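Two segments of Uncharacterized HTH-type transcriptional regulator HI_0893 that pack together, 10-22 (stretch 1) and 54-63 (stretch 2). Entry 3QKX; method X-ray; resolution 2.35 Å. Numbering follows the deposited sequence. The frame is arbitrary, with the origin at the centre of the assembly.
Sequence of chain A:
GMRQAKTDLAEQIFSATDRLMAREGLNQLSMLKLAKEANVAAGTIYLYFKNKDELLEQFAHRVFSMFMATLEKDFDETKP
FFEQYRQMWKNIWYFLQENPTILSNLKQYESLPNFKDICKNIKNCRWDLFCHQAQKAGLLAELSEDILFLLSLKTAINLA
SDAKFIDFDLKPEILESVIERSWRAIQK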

# COMPACT_ATOMS: atom_id res chain seq x y z
N ALA A 10 -21.37 9.97 17.11
CA ALA A 10 -20.33 10.27 16.13
C ALA A 10 -19.78 8.99 15.54
O ALA A 10 -19.57 8.90 14.33
CB ALA A 10 -19.18 11.09 16.78
N GLU A 11 -19.56 7.99 16.39
CA GLU A 11 -18.98 6.71 15.94
C GLU A 11 -19.95 5.84 15.05
O GLU A 11 -19.58 5.12 14.21
CB GLU A 11 -18.47 5.90 17.15
CG GLU A 11 -17.76 4.55 16.79
CD GLU A 11 -16.62 4.70 15.79
OE1 GLU A 11 -15.85 5.69 15.89
OE2 GLU A 11 -16.48 3.83 14.91
N GLN A 12 -21.26 6.02 15.45
CA GLN A 12 -22.35 5.49 14.62
C GLN A 12 -22.22 6.01 13.19
O GLN A 12 -22.26 5.24 12.25
CB GLN A 12 -23.70 5.87 15.23
CG GLN A 12 -24.90 5.09 14.69
CD GLN A 12 -26.20 5.47 15.40
OE1 GLN A 12 -26.21 5.68 16.61
NE2 GLN A 12 -27.29 5.57 14.64
N ILE A 13 -21.99 7.31 13.05
CA ILE A 13 -21.83 7.93 11.74
C ILE A 13 -20.49 7.54 11.09
O ILE A 13 -20.44 7.26 9.89
CB ILE A 13 -21.98 9.47 11.82
CG1 ILE A 13 -23.44 9.85 12.17
CG2 ILE A 13 -21.61 10.13 10.50
CD1 ILE A 13 -23.61 11.25 12.82
N PHE A 14 -19.42 7.48 11.88
CA PHE A 14 -18.11 7.15 11.32
C PHE A 14 -18.08 5.71 10.79
O PHE A 14 -17.60 5.46 9.70
CB PHE A 14 -16.98 7.35 12.36
CG PHE A 14 -16.72 8.79 12.74
CD1 PHE A 14 -16.72 9.82 11.79
CD2 PHE A 14 -16.41 9.11 14.05
CE1 PHE A 14 -16.47 11.12 12.17
CE2 PHE A 14 -16.15 10.42 14.44
CZ PHE A 14 -16.17 11.43 13.50
N SER A 15 -18.62 4.78 11.58
CA SER A 15 -18.83 3.40 11.16
C SER A 15 -19.54 3.31 9.81
O SER A 15 -19.17 2.52 8.96
CB SER A 15 -19.65 2.66 12.23
OG SER A 15 -20.16 1.42 11.74
N ALA A 16 -20.58 4.11 9.64
CA ALA A 16 -21.33 4.17 8.40
C ALA A 16 -20.53 4.80 7.28
O ALA A 16 -20.72 4.46 6.14
CB ALA A 16 -22.68 4.94 8.61
N THR A 17 -19.66 5.75 7.60
CA THR A 17 -18.78 6.36 6.61
C THR A 17 -17.87 5.31 5.97
O THR A 17 -17.75 5.25 4.75
CB THR A 17 -17.92 7.49 7.21
OG1 THR A 17 -18.74 8.62 7.52
CG2 THR A 17 -16.82 7.92 6.21
N ASP A 18 -17.26 4.48 6.81
CA ASP A 18 -16.49 3.34 6.35
C ASP A 18 -17.25 2.49 5.33
O ASP A 18 -16.76 2.26 4.22
CB ASP A 18 -16.10 2.45 7.53
CG ASP A 18 -14.74 2.76 8.07
OD1 ASP A 18 -13.78 2.90 7.29
OD2 ASP A 18 -14.63 2.80 9.31
N ARG A 19 -18.46 2.08 5.69
CA ARG A 19 -19.26 1.18 4.84
C ARG A 19 -19.57 1.79 3.48
O ARG A 19 -19.35 1.15 2.46
CB ARG A 19 -20.57 0.80 5.53
CG ARG A 19 -20.39 -0.11 6.73
CD ARG A 19 -21.74 -0.60 7.27
NE ARG A 19 -21.81 -0.33 8.70
CZ ARG A 19 -22.56 0.61 9.31
NH1 ARG A 19 -23.45 1.37 8.65
NH2 ARG A 19 -22.45 0.75 10.63
N LEU A 20 -20.07 3.01 3.47
CA LEU A 20 -20.43 3.70 2.21
C LEU A 20 -19.15 3.95 1.38
O LEU A 20 -19.18 3.89 0.14
CB LEU A 20 -21.22 4.99 2.49
CG LEU A 20 -22.27 5.45 1.46
N MSE A 21 -18.02 4.14 2.06
CA MSE A 21 -16.74 4.27 1.36
C MSE A 21 -16.25 2.94 0.75
O MSE A 21 -15.64 2.94 -0.31
CB MSE A 21 -15.68 4.84 2.31
CG MSE A 21 -14.52 5.49 1.61
SE MSE A 21 -13.14 5.97 2.84
CE MSE A 21 -14.09 7.27 3.90
N ALA A 22 -16.49 1.83 1.44
CA ALA A 22 -16.07 0.52 0.98
C ALA A 22 -16.96 0.00 -0.18
O ALA A 22 -16.45 -0.62 -1.12
CB ALA A 22 -16.06 -0.46 2.13
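Stretch 2 (54-63) ELLEQFAHRV

Residues 54-63 form a helical segment that lies across the helix of residues 10-22 almost at a right angle: the N-to-C directions differ by 93° (signed crossing angle -93°), and the axes approach to 10.6 Å. Both helices extend beyond these limits. The CA atoms of Phe-14 and Phe-59, 6.2 Å apart, mark the closest backbone register, and the contact buries 527 Å² in total.

Along the first helix, Glu-11 is the first residue to engage. Its CA-to-CB bond points sideways, but its carboxylate reaches Arg-62 in a salt bridge, with Arg-62 NH2 donating to Glu-11 OE2 at 2.7 Å and Arg-62 NE to Glu-11 OE1 at 3.2 Å. Ile-13 contributes a looser apolar contact, its CG2 lying 4.3 Å from Leu-55 CD1. Phe-14 points toward the second helix and fits among Leu-55, Gln-58, Phe-59 and Arg-62. Its CZ is 3.8 Å from Gln-58 CB and its CD1 3.8 Å from Phe-59 CD1, while Arg-62 CB covers one face of the ring. Phe-14 CB in turn lies over a face of the guanidinium, 3.4 Å from Arg-62 NE, leaving the edge of that group free to meet carboxylates.

One turn on, Thr-17 places CG2 over the Phe-59 ring, 3.6 Å from its centroid, in a CH-pi contact; its OG1 donates to Ile-13 O (3.2 Å) within its own helix and approaches Leu-55 CD2 at 3.6 Å. Asp-18 forms the second salt bridge, Arg-62 NH1 donating to Asp-18 OD2 at 2.7 Å, so that one arginine links two acidic residues seven positions apart. Selenomethionine Met-21 completes the pocket around Phe-59, with its CE 3.4 Å from Phe-59 CE2.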

# COMPACT_ATOMS: atom_id res chain seq x y z
N GLU A 54 -15.84 18.81 6.89
CA GLU A 54 -15.61 18.73 8.34
C GLU A 54 -15.84 17.30 8.86
O GLU A 54 -15.12 16.84 9.75
CB GLU A 54 -16.49 19.74 9.12
CG GLU A 54 -15.89 20.19 10.47
N LEU A 55 -16.81 16.60 8.27
CA LEU A 55 -17.04 15.17 8.53
C LEU A 55 -15.79 14.35 8.25
O LEU A 55 -15.28 13.68 9.13
CB LEU A 55 -18.21 14.63 7.70
CG LEU A 55 -18.79 13.27 8.11
CD1 LEU A 55 -20.29 13.17 7.73
CD2 LEU A 55 -18.02 12.12 7.50
N LEU A 56 -15.29 14.42 7.02
CA LEU A 56 -14.14 13.61 6.63
C LEU A 56 -12.83 13.98 7.38
O LEU A 56 -11.99 13.11 7.59
CB LEU A 56 -13.93 13.68 5.12
CG LEU A 56 -15.05 13.13 4.21
CD1 LEU A 56 -14.59 13.16 2.75
CD2 LEU A 56 -15.49 11.73 4.58
N GLU A 57 -12.70 15.24 7.82
CA GLU A 57 -11.60 15.65 8.71
C GLU A 57 -11.62 14.87 10.02
O GLU A 57 -10.63 14.23 10.38
CB GLU A 57 -11.63 17.16 9.02
CG GLU A 57 -11.23 18.08 7.86
CD GLU A 57 -10.56 19.38 8.32
OE1 GLU A 57 -9.42 19.33 8.84
OE2 GLU A 57 -11.16 20.47 8.13
N GLN A 58 -12.74 14.94 10.72
CA GLN A 58 -12.89 14.25 12.02
C GLN A 58 -12.78 12.72 11.86
O GLN A 58 -12.21 12.05 12.73
CB GLN A 58 -14.21 14.62 12.71
CG GLN A 58 -14.23 16.05 13.27
CD GLN A 58 -15.54 16.39 14.01
OE1 GLN A 58 -16.10 15.56 14.75
NE2 GLN A 58 -16.03 17.62 13.82
N PHE A 59 -13.31 12.20 10.75
CA PHE A 59 -13.19 10.79 10.42
C PHE A 59 -11.74 10.37 10.31
O PHE A 59 -11.35 9.34 10.86
CB PHE A 59 -13.92 10.52 9.11
CG PHE A 59 -13.81 9.09 8.62
CD1 PHE A 59 -14.58 8.09 9.18
CD2 PHE A 59 -12.96 8.77 7.59
CE1 PHE A 59 -14.51 6.78 8.71
CE2 PHE A 59 -12.87 7.46 7.12
CZ PHE A 59 -13.66 6.47 7.69
N ALA A 60 -10.94 11.16 9.59
CA ALA A 60 -9.49 10.96 9.51
C ALA A 60 -8.88 10.80 10.89
O ALA A 60 -8.20 9.81 11.15
CB ALA A 60 -8.82 12.11 8.78
N HIS A 61 -9.17 11.75 11.78
CA HIS A 61 -8.65 11.72 13.15
C HIS A 61 -9.06 10.47 13.89
O HIS A 61 -8.27 9.89 14.64
CB HIS A 61 -9.12 12.96 13.95
CG HIS A 61 -8.27 14.16 13.74
ND1 HIS A 61 -6.99 14.27 14.25
CD2 HIS A 61 -8.50 15.32 13.07
CE1 HIS A 61 -6.48 15.44 13.92
NE2 HIS A 61 -7.38 16.10 13.20
N ARG A 62 -10.30 10.06 13.68
CA ARG A 62 -10.84 8.83 14.27
C ARG A 62 -10.13 7.63 13.71
O ARG A 62 -9.90 6.67 14.43
CB ARG A 62 -12.37 8.77 14.03
CG ARG A 62 -13.05 7.43 14.31
CD ARG A 62 -13.27 6.66 13.04
NE ARG A 62 -14.20 5.55 13.20
CZ ARG A 62 -14.48 4.67 12.24
NH1 ARG A 62 -13.87 4.73 11.05
NH2 ARG A 62 -15.35 3.70 12.47
N VAL A 63 -9.77 7.68 12.42
CA VAL A 63 -9.02 6.59 11.78
C VAL A 63 -7.58 6.49 12.31
O VAL A 63 -7.12 5.39 12.62
CB VAL A 63 -9.03 6.71 10.24
CG1 VAL A 63 -8.06 5.74 9.62
CG2 VAL A 63 -10.47 6.46 9.72